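Local coordinates for esterase (Staphylococcus aureus subsp. aureus USA300_TCH1516, PDB 3D7R), which is a putative esterase of the alpha/beta hydrolase fold, whose hydrolytic activity and substrate are not established, at residues Ser80-Arg88 / Ala149-Glu160; Asp96-Asn107 / Asn165-Gly175. All coordinates share one frame; numbering follows the deposited sequence.

Interaction 1: Ser80-Arg88 / Ala149-Glu160; sequences SLDDMQVFR and AIQRVYDQLVSE. With NA (sodium ion), chain E.
Arg-88 and Glu-160 meet end-on in a bidentate salt bridge at the C-terminal end of both segments. NH1 donates to Glu-160 OE1 at 2.9 Å and NH2 donates to Glu-160 OE2 at 2.8 Å. Both carboxylate oxygens use their syn lone pairs, and the two flat groups lie within 14° of one plane, so the paired bonds restrict rotation of either group. Arginine suits this place because its flat end can serve a carboxylate along one edge while a face packs on Leu-157 CD2. NH1 has a second acidic partner in Glu-129.

A polar site lies beside this pair. Gln-156 runs straight out from the helix, CG opposite the backbone N (chi1 -178°), and its amide divides its work: OE1 binds the modelled sodium ion at 2.3 Å, while NE2 donates to a water that also binds the sodium ion and donates to Ser-80 O. Arg-88 NH2 lies 3.1 Å from the sodium ion, an unusual neighbour for a cation.

The apolar contacts centre on Val-153, whose compact side chain lets neighbours close in. Leu-81 CD2 sits 3.6 Å from Val-153 CA, and its CD1 lies alongside the Gln-156 amide. Selenomethionine Met-84 bends at its last torsion (chi3 66°), setting SE 3.8 Å from Ala-149 CB and turning CE toward Val-153. At the exposed margin, Asp-82 OD2 meets Arg-152 CD, without a salt bridge to the guanidinium.

Leu-81 to Met-84 form the type I' turn of a beta hairpin with a two-residue loop, Asp-82 and Asp-83, positions that aspartate tolerates better than most residues with a side chain. Through Leu-81, Met-84, Val-86 and Arg-88, helix 143-161 covers one face of an alpha/beta hydrolase sheet out to its antiparallel N-terminal hairpin.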
loop_
_atom_site.group_PDB
_atom_site.type_symbol
_atom_site.label_atom_id
_atom_site.label_comp_id
_atom_site.label_asym_id
_atom_site.label_seq_id
_atom_site.Cartn_x
_atom_site.Cartn_y
_atom_site.Cartn_z
ATOM N N SER A 80 -19.321 -5.116 5.303
ATOM C CA SER A 80 -18.606 -6.369 5.183
ATOM C C SER A 80 -18.845 -6.989 3.818
ATOM O O SER A 80 -19.839 -6.698 3.152
ATOM C CB SER A 80 -18.989 -7.338 6.302
ATOM O OG SER A 80 -20.339 -7.680 6.182
ATOM N N LEU A 81 -17.901 -7.815 3.394
ATOM C CA LEU A 81 -18.026 -8.558 2.156
ATOM C C LEU A 81 -17.546 -9.956 2.469
ATOM O O LEU A 81 -16.356 -10.166 2.745
ATOM C CB LEU A 81 -17.184 -7.903 1.053
ATOM C CG LEU A 81 -17.320 -8.425 -0.383
ATOM C CD1 LEU A 81 -18.748 -8.264 -0.921
ATOM C CD2 LEU A 81 -16.320 -7.723 -1.299
ATOM N N ASP A 82 -18.481 -10.907 2.495
ATOM C CA ASP A 82 -18.158 -12.289 2.842
ATOM C C ASP A 82 -17.418 -12.373 4.183
ATOM O O ASP A 82 -16.380 -13.030 4.271
ATOM C CB ASP A 82 -17.269 -12.907 1.750
ATOM C CG ASP A 82 -17.913 -12.873 0.365
ATOM O OD1 ASP A 82 -19.156 -12.939 0.292
ATOM O OD2 ASP A 82 -17.174 -12.795 -0.647
ATOM N N ASP A 83 -17.922 -11.693 5.209
ATOM C CA ASP A 83 -17.265 -11.684 6.531
ATOM C C ASP A 83 -15.972 -10.869 6.660
ATOM O O ASP A 83 -15.480 -10.714 7.769
ATOM C CB ASP A 83 -16.980 -13.101 7.035
ATOM C CG ASP A 83 -18.180 -13.742 7.694
ATOM O OD1 ASP A 83 -18.447 -14.917 7.374
ATOM O OD2 ASP A 83 -18.839 -13.091 8.541
HETATM N N MSE A 84 -15.417 -10.371 5.554
HETATM C CA MSE A 84 -14.297 -9.410 5.626
HETATM C C MSE A 84 -14.843 -8.012 5.916
HETATM O O MSE A 84 -15.780 -7.577 5.254
HETATM C CB MSE A 84 -13.535 -9.376 4.297
HETATM C CG MSE A 84 -12.469 -8.269 4.210
HETATM SE SE MSE A 84 -11.329 -8.344 2.619
HETATM C CE MSE A 84 -12.634 -7.951 1.229
ATOM N N GLN A 85 -14.250 -7.298 6.872
ATOM C CA GLN A 85 -14.592 -5.894 7.117
ATOM C C GLN A 85 -14.154 -5.018 5.943
ATOM O O GLN A 85 -13.004 -5.101 5.510
ATOM C CB GLN A 85 -13.886 -5.376 8.359
ATOM C CG GLN A 85 -14.425 -5.931 9.670
ATOM C CD GLN A 85 -13.659 -5.361 10.815
ATOM O OE1 GLN A 85 -12.575 -5.831 11.137
ATOM N NE2 GLN A 85 -14.179 -4.290 11.397
ATOM N N VAL A 86 -15.065 -4.175 5.457
ATOM C CA VAL A 86 -14.728 -3.143 4.469
ATOM C C VAL A 86 -15.266 -1.799 4.969
ATOM O O VAL A 86 -16.468 -1.648 5.196
ATOM C CB VAL A 86 -15.282 -3.433 3.050
ATOM C CG1 VAL A 86 -14.844 -2.322 2.071
ATOM C CG2 VAL A 86 -14.793 -4.790 2.516
ATOM N N PHE A 87 -14.378 -0.834 5.163
ATOM C CA PHE A 87 -14.799 0.526 5.513
ATOM C C PHE A 87 -14.855 1.382 4.255
ATOM O O PHE A 87 -14.003 1.250 3.382
ATOM C CB PHE A 87 -13.818 1.136 6.522
ATOM C CG PHE A 87 -13.784 0.394 7.822
ATOM C CD1 PHE A 87 -14.675 0.730 8.844
ATOM C CD2 PHE A 87 -12.879 -0.664 8.016
ATOM C CE1 PHE A 87 -14.673 0.013 10.061
ATOM C CE2 PHE A 87 -12.857 -1.366 9.228
ATOM C CZ PHE A 87 -13.757 -1.038 10.242
ATOM N N ARG A 88 -15.857 2.256 4.154
ATOM C CA ARG A 88 -15.882 3.227 3.067
ATOM C C ARG A 88 -15.958 4.624 3.649
ATOM O O ARG A 88 -16.719 4.866 4.588
ATOM C CB ARG A 88 -17.070 2.968 2.152
ATOM C CG ARG A 88 -17.003 1.601 1.456
ATOM C CD ARG A 88 -17.810 1.627 0.169
ATOM N NE ARG A 88 -18.083 0.292 -0.362
ATOM C CZ ARG A 88 -18.672 0.074 -1.530
ATOM N NH1 ARG A 88 -19.014 1.102 -2.293
ATOM N NH2 ARG A 88 -18.913 -1.173 -1.931
ATOM N N ALA A 149 -9.209 -11.994 -1.699
ATOM C CA ALA A 149 -10.034 -10.994 -1.027
ATOM C C ALA A 149 -10.017 -9.649 -1.752
ATOM O O ALA A 149 -11.051 -9.008 -1.910
ATOM C CB ALA A 149 -9.592 -10.828 0.405
ATOM N N ILE A 150 -8.838 -9.202 -2.174
ATOM C CA ILE A 150 -8.733 -7.936 -2.901
ATOM C C ILE A 150 -9.518 -8.001 -4.231
ATOM O O ILE A 150 -10.244 -7.068 -4.568
ATOM C CB ILE A 150 -7.246 -7.527 -3.078
ATOM C CG1 ILE A 150 -6.613 -7.284 -1.694
ATOM C CG2 ILE A 150 -7.101 -6.257 -3.970
ATOM C CD1 ILE A 150 -5.142 -6.976 -1.719
ATOM N N GLN A 151 -9.395 -9.124 -4.946
ATOM C CA GLN A 151 -10.198 -9.403 -6.144
ATOM C C GLN A 151 -11.698 -9.234 -5.889
ATOM O O GLN A 151 -12.400 -8.597 -6.680
ATOM C CB GLN A 151 -9.922 -10.833 -6.658
ATOM C CG GLN A 151 -10.557 -11.139 -8.032
ATOM C CD GLN A 151 -9.916 -10.315 -9.159
ATOM O OE1 GLN A 151 -8.694 -10.338 -9.341
ATOM N NE2 GLN A 151 -10.743 -9.591 -9.923
ATOM N N ARG A 152 -12.190 -9.814 -4.790
ATOM C CA ARG A 152 -13.612 -9.766 -4.489
ATOM C C ARG A 152 -14.082 -8.324 -4.277
ATOM O O ARG A 152 -15.122 -7.948 -4.813
ATOM C CB ARG A 152 -13.965 -10.620 -3.264
ATOM C CG ARG A 152 -13.865 -12.142 -3.535
ATOM C CD ARG A 152 -14.209 -12.985 -2.285
ATOM N NE ARG A 152 -13.124 -13.928 -1.950
ATOM C CZ ARG A 152 -12.438 -13.937 -0.801
ATOM N NH1 ARG A 152 -12.715 -13.082 0.188
ATOM N NH2 ARG A 152 -11.474 -14.833 -0.633
ATOM N N VAL A 153 -13.334 -7.517 -3.514
ATOM C CA VAL A 153 -13.761 -6.120 -3.300
ATOM C C VAL A 153 -13.616 -5.308 -4.588
ATOM O O VAL A 153 -14.481 -4.503 -4.912
ATOM C CB VAL A 153 -13.099 -5.418 -2.065
ATOM C CG1 VAL A 153 -11.606 -5.253 -2.230
ATOM C CG2 VAL A 153 -13.779 -4.044 -1.761
ATOM N N TYR A 154 -12.551 -5.553 -5.346
ATOM C CA TYR A 154 -12.393 -4.881 -6.643
ATOM C C TYR A 154 -13.574 -5.170 -7.566
ATOM O O TYR A 154 -14.133 -4.266 -8.166
ATOM C CB TYR A 154 -11.072 -5.252 -7.314
ATOM C CG TYR A 154 -10.870 -4.603 -8.684
ATOM C CD1 TYR A 154 -10.483 -3.268 -8.793
ATOM C CD2 TYR A 154 -11.043 -5.337 -9.864
ATOM C CE1 TYR A 154 -10.296 -2.665 -10.033
ATOM C CE2 TYR A 154 -10.855 -4.734 -11.139
ATOM C CZ TYR A 154 -10.486 -3.403 -11.208
ATOM O OH TYR A 154 -10.280 -2.808 -12.445
ATOM N N ASP A 155 -13.955 -6.432 -7.661
ATOM C CA ASP A 155 -15.108 -6.831 -8.467
ATOM C C ASP A 155 -16.390 -6.135 -8.022
ATOM O O ASP A 155 -17.157 -5.650 -8.859
ATOM C CB ASP A 155 -15.260 -8.354 -8.449
ATOM C CG ASP A 155 -14.138 -9.056 -9.235
ATOM O OD1 ASP A 155 -13.418 -8.369 -9.975
ATOM O OD2 ASP A 155 -13.979 -10.281 -9.114
ATOM N N GLN A 156 -16.612 -6.096 -6.705
ATOM C CA GLN A 156 -17.734 -5.347 -6.106
ATOM C C GLN A 156 -17.789 -3.898 -6.614
ATOM O O GLN A 156 -18.809 -3.473 -7.131
ATOM C CB GLN A 156 -17.649 -5.371 -4.569
ATOM C CG GLN A 156 -18.801 -4.656 -3.865
ATOM C CD GLN A 156 -18.646 -4.586 -2.339
ATOM O OE1 GLN A 156 -17.536 -4.373 -1.798
ATOM N NE2 GLN A 156 -19.772 -4.733 -1.629
ATOM N N LEU A 157 -16.693 -3.155 -6.460
ATOM C CA LEU A 157 -16.597 -1.749 -6.901
ATOM C C LEU A 157 -16.811 -1.552 -8.418
ATOM O O LEU A 157 -17.574 -0.680 -8.842
ATOM C CB LEU A 157 -15.241 -1.164 -6.472
ATOM C CG LEU A 157 -14.946 -1.174 -4.959
ATOM C CD1 LEU A 157 -13.594 -0.476 -4.647
ATOM C CD2 LEU A 157 -16.072 -0.517 -4.166
ATOM N N VAL A 158 -16.176 -2.386 -9.232
ATOM C CA VAL A 158 -16.369 -2.331 -10.686
ATOM C C VAL A 158 -17.861 -2.524 -11.058
ATOM O O VAL A 158 -18.373 -1.880 -11.983
ATOM C CB VAL A 158 -15.476 -3.375 -11.404
ATOM C CG1 VAL A 158 -15.921 -3.584 -12.880
ATOM C CG2 VAL A 158 -14.019 -2.951 -11.342
ATOM N N SER A 159 -18.546 -3.422 -10.342
ATOM C CA SER A 159 -19.941 -3.710 -10.635
ATOM C C SER A 159 -20.776 -2.479 -10.292
ATOM O O SER A 159 -21.842 -2.252 -10.878
ATOM C CB SER A 159 -20.414 -4.936 -9.858
ATOM O OG SER A 159 -20.645 -4.590 -8.493
ATOM N N GLU A 160 -20.281 -1.670 -9.359
ATOM C CA GLU A 160 -21.002 -0.468 -8.947
ATOM C C GLU A 160 -20.850 0.704 -9.927
ATOM O O GLU A 160 -21.836 1.345 -10.301
ATOM C CB GLU A 160 -20.591 -0.042 -7.530
ATOM C CG GLU A 160 -21.075 -0.985 -6.446
ATOM C CD GLU A 160 -20.520 -0.638 -5.087
ATOM O OE1 GLU A 160 -20.137 0.533 -4.862
ATOM O OE2 GLU A 160 -20.466 -1.543 -4.239
HETATM NA NA NA E . -17.831 -3.184 0.163
HETATM O O HOH W 1 -20.109 -4.518 1.295
#

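Interaction 2: Asp96-Asn107 / Asn165-Gly175. With DMS (dimethyl sulfoxide), chain L.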
loop_
_atom_site.group_PDB
_atom_site.type_symbol
_atom_site.label_atom_id
_atom_site.label_comp_id
_atom_site.label_asym_id
_atom_site.label_seq_id
_atom_site.Cartn_x
_atom_site.Cartn_y
_atom_site.Cartn_z
ATOM N N ASP A 96 -19.491 8.543 -6.958
ATOM C CA ASP A 96 -19.442 8.059 -8.335
ATOM C C ASP A 96 -18.082 7.518 -8.751
ATOM O O ASP A 96 -17.970 6.823 -9.760
ATOM C CB ASP A 96 -19.985 9.095 -9.351
ATOM C CG ASP A 96 -19.324 10.470 -9.241
ATOM O OD1 ASP A 96 -18.596 10.755 -8.258
ATOM O OD2 ASP A 96 -19.564 11.304 -10.148
ATOM N N LYS A 97 -17.050 7.853 -7.976
ATOM C CA LYS A 97 -15.691 7.387 -8.251
ATOM C C LYS A 97 -15.096 6.773 -6.983
ATOM O O LYS A 97 -15.344 7.265 -5.882
ATOM C CB LYS A 97 -14.813 8.534 -8.780
ATOM C CG LYS A 97 -15.314 9.143 -10.106
ATOM C CD LYS A 97 -14.473 10.313 -10.590
ATOM C CE LYS A 97 -14.489 11.535 -9.622
ATOM N NZ LYS A 97 -15.787 12.295 -9.537
ATOM N N LYS A 98 -14.331 5.697 -7.139
ATOM C CA LYS A 98 -13.783 4.968 -5.990
ATOM C C LYS A 98 -12.260 4.899 -6.000
ATOM O O LYS A 98 -11.647 4.770 -7.069
ATOM C CB LYS A 98 -14.301 3.521 -5.965
ATOM C CG LYS A 98 -15.773 3.306 -6.353
ATOM C CD LYS A 98 -16.714 3.687 -5.233
ATOM C CE LYS A 98 -18.168 3.304 -5.561
ATOM N NZ LYS A 98 -19.085 4.103 -4.704
ATOM N N ILE A 99 -11.667 4.940 -4.803
ATOM C CA ILE A 99 -10.265 4.530 -4.612
ATOM C C ILE A 99 -10.276 3.248 -3.772
ATOM O O ILE A 99 -10.744 3.246 -2.627
ATOM C CB ILE A 99 -9.412 5.595 -3.891
ATOM C CG1 ILE A 99 -9.245 6.838 -4.766
ATOM C CG2 ILE A 99 -8.018 5.014 -3.517
ATOM C CD1 ILE A 99 -8.803 8.111 -3.988
ATOM N N LEU A 100 -9.810 2.153 -4.363
ATOM C CA LEU A 100 -9.587 0.924 -3.607
ATOM C C LEU A 100 -8.253 1.081 -2.905
ATOM O O LEU A 100 -7.201 1.050 -3.553
ATOM C CB LEU A 100 -9.562 -0.302 -4.546
ATOM C CG LEU A 100 -9.329 -1.676 -3.900
ATOM C CD1 LEU A 100 -10.266 -1.905 -2.685
ATOM C CD2 LEU A 100 -9.493 -2.799 -4.928
ATOM N N TYR A 101 -8.281 1.242 -1.586
ATOM C CA TYR A 101 -7.046 1.512 -0.847
ATOM C C TYR A 101 -6.506 0.274 -0.143
ATOM O O TYR A 101 -7.188 -0.277 0.730
ATOM C CB TYR A 101 -7.214 2.674 0.166
ATOM C CG TYR A 101 -5.861 3.170 0.645
ATOM C CD1 TYR A 101 -5.257 4.294 0.068
ATOM C CD2 TYR A 101 -5.160 2.479 1.627
ATOM C CE1 TYR A 101 -4.001 4.717 0.479
ATOM C CE2 TYR A 101 -3.914 2.893 2.042
ATOM C CZ TYR A 101 -3.338 4.004 1.459
ATOM O OH TYR A 101 -2.096 4.396 1.870
ATOM N N ILE A 102 -5.276 -0.127 -0.490
ATOM C CA ILE A 102 -4.625 -1.314 0.095
ATOM C C ILE A 102 -3.560 -0.853 1.107
ATOM O O ILE A 102 -2.492 -0.368 0.723
ATOM C CB ILE A 102 -3.985 -2.226 -1.001
ATOM C CG1 ILE A 102 -4.964 -2.500 -2.180
ATOM C CG2 ILE A 102 -3.464 -3.525 -0.377
ATOM C CD1 ILE A 102 -6.352 -3.099 -1.787
ATOM N N HIS A 103 -3.863 -0.997 2.397
ATOM C CA HIS A 103 -3.063 -0.385 3.438
ATOM C C HIS A 103 -1.735 -1.123 3.684
ATOM O O HIS A 103 -1.643 -2.341 3.488
ATOM C CB HIS A 103 -3.874 -0.278 4.729
ATOM C CG HIS A 103 -4.088 -1.593 5.416
ATOM N ND1 HIS A 103 -3.153 -2.150 6.259
ATOM C CD2 HIS A 103 -5.138 -2.447 5.404
ATOM C CE1 HIS A 103 -3.617 -3.289 6.743
ATOM N NE2 HIS A 103 -4.822 -3.491 6.242
ATOM N N GLY A 104 -0.703 -0.382 4.089
ATOM C CA GLY A 104 0.589 -1.005 4.443
ATOM C C GLY A 104 0.574 -1.742 5.783
ATOM O O GLY A 104 -0.417 -1.703 6.532
ATOM N N GLY A 105 1.663 -2.441 6.084
ATOM C CA GLY A 105 1.758 -3.155 7.370
ATOM C C GLY A 105 2.359 -4.533 7.200
ATOM O O GLY A 105 2.227 -5.388 8.082
ATOM N N PHE A 106 2.991 -4.743 6.049
ATOM C CA PHE A 106 3.758 -5.964 5.738
ATOM C C PHE A 106 2.932 -7.249 5.676
ATOM O O PHE A 106 3.489 -8.338 5.759
ATOM C CB PHE A 106 4.976 -6.105 6.673
ATOM C CG PHE A 106 5.680 -4.796 6.930
ATOM C CD1 PHE A 106 6.546 -4.255 5.981
ATOM C CD2 PHE A 106 5.430 -4.083 8.102
ATOM C CE1 PHE A 106 7.166 -3.017 6.209
ATOM C CE2 PHE A 106 6.050 -2.840 8.347
ATOM C CZ PHE A 106 6.924 -2.310 7.400
ATOM N N ASN A 107 1.615 -7.105 5.496
ATOM C CA ASN A 107 0.651 -8.223 5.469
ATOM C C ASN A 107 0.541 -8.920 6.819
ATOM O O ASN A 107 0.094 -10.075 6.892
ATOM C CB ASN A 107 0.949 -9.242 4.346
ATOM C CG ASN A 107 1.036 -8.578 2.965
ATOM O OD1 ASN A 107 0.102 -7.912 2.536
ATOM N ND2 ASN A 107 2.174 -8.736 2.290
ATOM N N ASN A 165 -13.971 4.080 -13.386
ATOM C CA ASN A 165 -14.269 4.961 -12.251
ATOM C C ASN A 165 -13.652 4.423 -10.952
ATOM O O ASN A 165 -13.988 4.853 -9.845
ATOM C CB ASN A 165 -15.788 5.147 -12.130
ATOM C CG ASN A 165 -16.351 6.011 -13.234
ATOM O OD1 ASN A 165 -15.795 7.052 -13.537
ATOM N ND2 ASN A 165 -17.463 5.580 -13.843
ATOM N N VAL A 166 -12.734 3.472 -11.106
ATOM C CA VAL A 166 -12.031 2.905 -9.968
ATOM C C VAL A 166 -10.539 3.187 -10.120
ATOM O O VAL A 166 -9.957 2.987 -11.202
ATOM C CB VAL A 166 -12.283 1.377 -9.838
ATOM C CG1 VAL A 166 -11.510 0.798 -8.646
ATOM C CG2 VAL A 166 -13.789 1.100 -9.673
ATOM N N VAL A 167 -9.937 3.665 -9.041
ATOM C CA VAL A 167 -8.497 3.870 -8.978
ATOM C C VAL A 167 -8.008 2.921 -7.885
ATOM O O VAL A 167 -8.707 2.715 -6.885
ATOM C CB VAL A 167 -8.174 5.355 -8.650
ATOM C CG1 VAL A 167 -6.728 5.554 -8.192
ATOM C CG2 VAL A 167 -8.523 6.300 -9.865
ATOM N N VAL A 168 -6.830 2.327 -8.077
ATOM C CA VAL A 168 -6.238 1.461 -7.044
ATOM C C VAL A 168 -5.056 2.215 -6.422
ATOM O O VAL A 168 -4.303 2.867 -7.134
ATOM C CB VAL A 168 -5.813 0.062 -7.595
ATOM C CG1 VAL A 168 -5.129 -0.786 -6.499
ATOM C CG2 VAL A 168 -7.041 -0.703 -8.163
HETATM N N MSE A 169 -4.939 2.163 -5.095
HETATM C CA MSE A 169 -3.892 2.868 -4.372
HETATM C C MSE A 169 -3.432 2.006 -3.195
HETATM O O MSE A 169 -4.221 1.259 -2.632
HETATM C CB MSE A 169 -4.466 4.181 -3.834
HETATM C CG MSE A 169 -3.473 5.067 -3.112
HETATM SE SE MSE A 169 -4.291 6.787 -2.621
HETATM C CE MSE A 169 -4.932 7.351 -4.370
ATOM N N GLY A 170 -2.161 2.105 -2.829
ATOM C CA GLY A 170 -1.657 1.390 -1.652
ATOM C C GLY A 170 -0.329 1.963 -1.206
ATOM O O GLY A 170 0.374 2.582 -2.011
ATOM N N ASP A 171 0.031 1.711 0.049
ATOM C CA ASP A 171 1.265 2.248 0.611
ATOM C C ASP A 171 2.079 1.115 1.210
ATOM O O ASP A 171 1.503 0.163 1.736
ATOM C CB ASP A 171 0.973 3.320 1.686
ATOM C CG ASP A 171 0.376 2.725 2.978
ATOM O OD1 ASP A 171 -0.807 2.343 2.968
ATOM O OD2 ASP A 171 1.095 2.657 4.009
ATOM N N GLY A 172 3.407 1.222 1.142
ATOM C CA GLY A 172 4.287 0.202 1.724
ATOM C C GLY A 172 4.123 -1.153 1.050
ATOM O O GLY A 172 4.061 -1.260 -0.190
ATOM N N SER A 173 4.020 -2.192 1.860
ATOM C CA SER A 173 3.677 -3.511 1.354
ATOM C C SER A 173 2.345 -3.462 0.612
ATOM O O SER A 173 2.117 -4.249 -0.293
ATOM C CB SER A 173 3.595 -4.507 2.506
ATOM O OG SER A 173 2.522 -4.183 3.376
ATOM N N GLY A 174 1.481 -2.520 0.984
ATOM C CA GLY A 174 0.190 -2.305 0.309
ATOM C C GLY A 174 0.358 -1.781 -1.116
ATOM O O GLY A 174 -0.460 -2.076 -2.014
ATOM N N GLY A 175 1.426 -1.015 -1.332
ATOM C CA GLY A 175 1.776 -0.555 -2.675
ATOM C C GLY A 175 2.232 -1.731 -3.517
ATOM O O GLY A 175 1.904 -1.810 -4.699
HETATM S S DMS L . -22.273 11.955 -6.662
HETATM O O DMS L . -21.461 10.369 -6.589
HETATM C C1 DMS L . -22.724 12.349 -8.376
HETATM C C2 DMS L . -23.938 11.770 -5.968
HETATM O O HOH W 2 4.207 -1.957 4.843
HETATM O O HOH W 3 2.951 -7.209 -0.214
HETATM O O HOH W 4 0.346 -5.286 2.490
#
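Tyr-101 and Met-169 pair on neighbouring parallel strands of the alpha/beta hydrolase core, whose backbone ladder runs from Lys-98 N bonded to Asn-165 O as far as Ile-102. Beyond it comes a His-Gly-Gly loop like the one contributing to the oxyanion hole in hormone-sensitive-lipase-type esterases, a role not established here. In the strand-turn-helix, Gly-172 takes, with positive phi, the place serine usually holds in a nucleophile elbow, so catalysis by the turn cannot be assumed.

Selenomethionine Met-169 shows the packing atom by atom. CB touches Ile-99 CG2 at 3.7 Å. CG, opposite the backbone N (chi1 -177°), reaches Tyr-101 CE1 at 3.6 Å. SE lies at the ring's edge, 4.9 Å from the Tyr-101 centroid, a Met-aromatic contact. A bend at chi3 returns CE to Ile-99 CD1 and CG2; a flexible, unbranched chain can fit itself along both a ring edge and a branched neighbour.

Glycine is apt at Gly-174, where a beta carbon would collide with Ile-102 O. Asp-171 supplies an acceptor between strand and loop, and His-115 holds its OD2. Its OD1 accepts from Tyr-101 OH at 2.7 Å and Gly-104 N at 2.9 Å, from opposite faces of the carboxylate plane.

In the fold
From the N terminus the chain passes through 80-88, 96-107, 149-160 and 165-175, so the two contacts cross rather than nest. Interaction 1 closes a loop of 60 residues when helix 143-161 returns to the N-terminal hairpin; interaction 2 closes one of 57 when strand 166-171 aligns with 98-102. Strand 129-133 lies between 84-90 and 98-102 in the sheet, and helix 143-161 links it to 166-171 in a beta-alpha-beta crossover. That helix joins the contacts: Val-153 and Tyr-154 also pack on Leu-100, while Glu-160 approaches Lys-98. Hairpin, helix and central parallel strands are thereby tied into one layered unit.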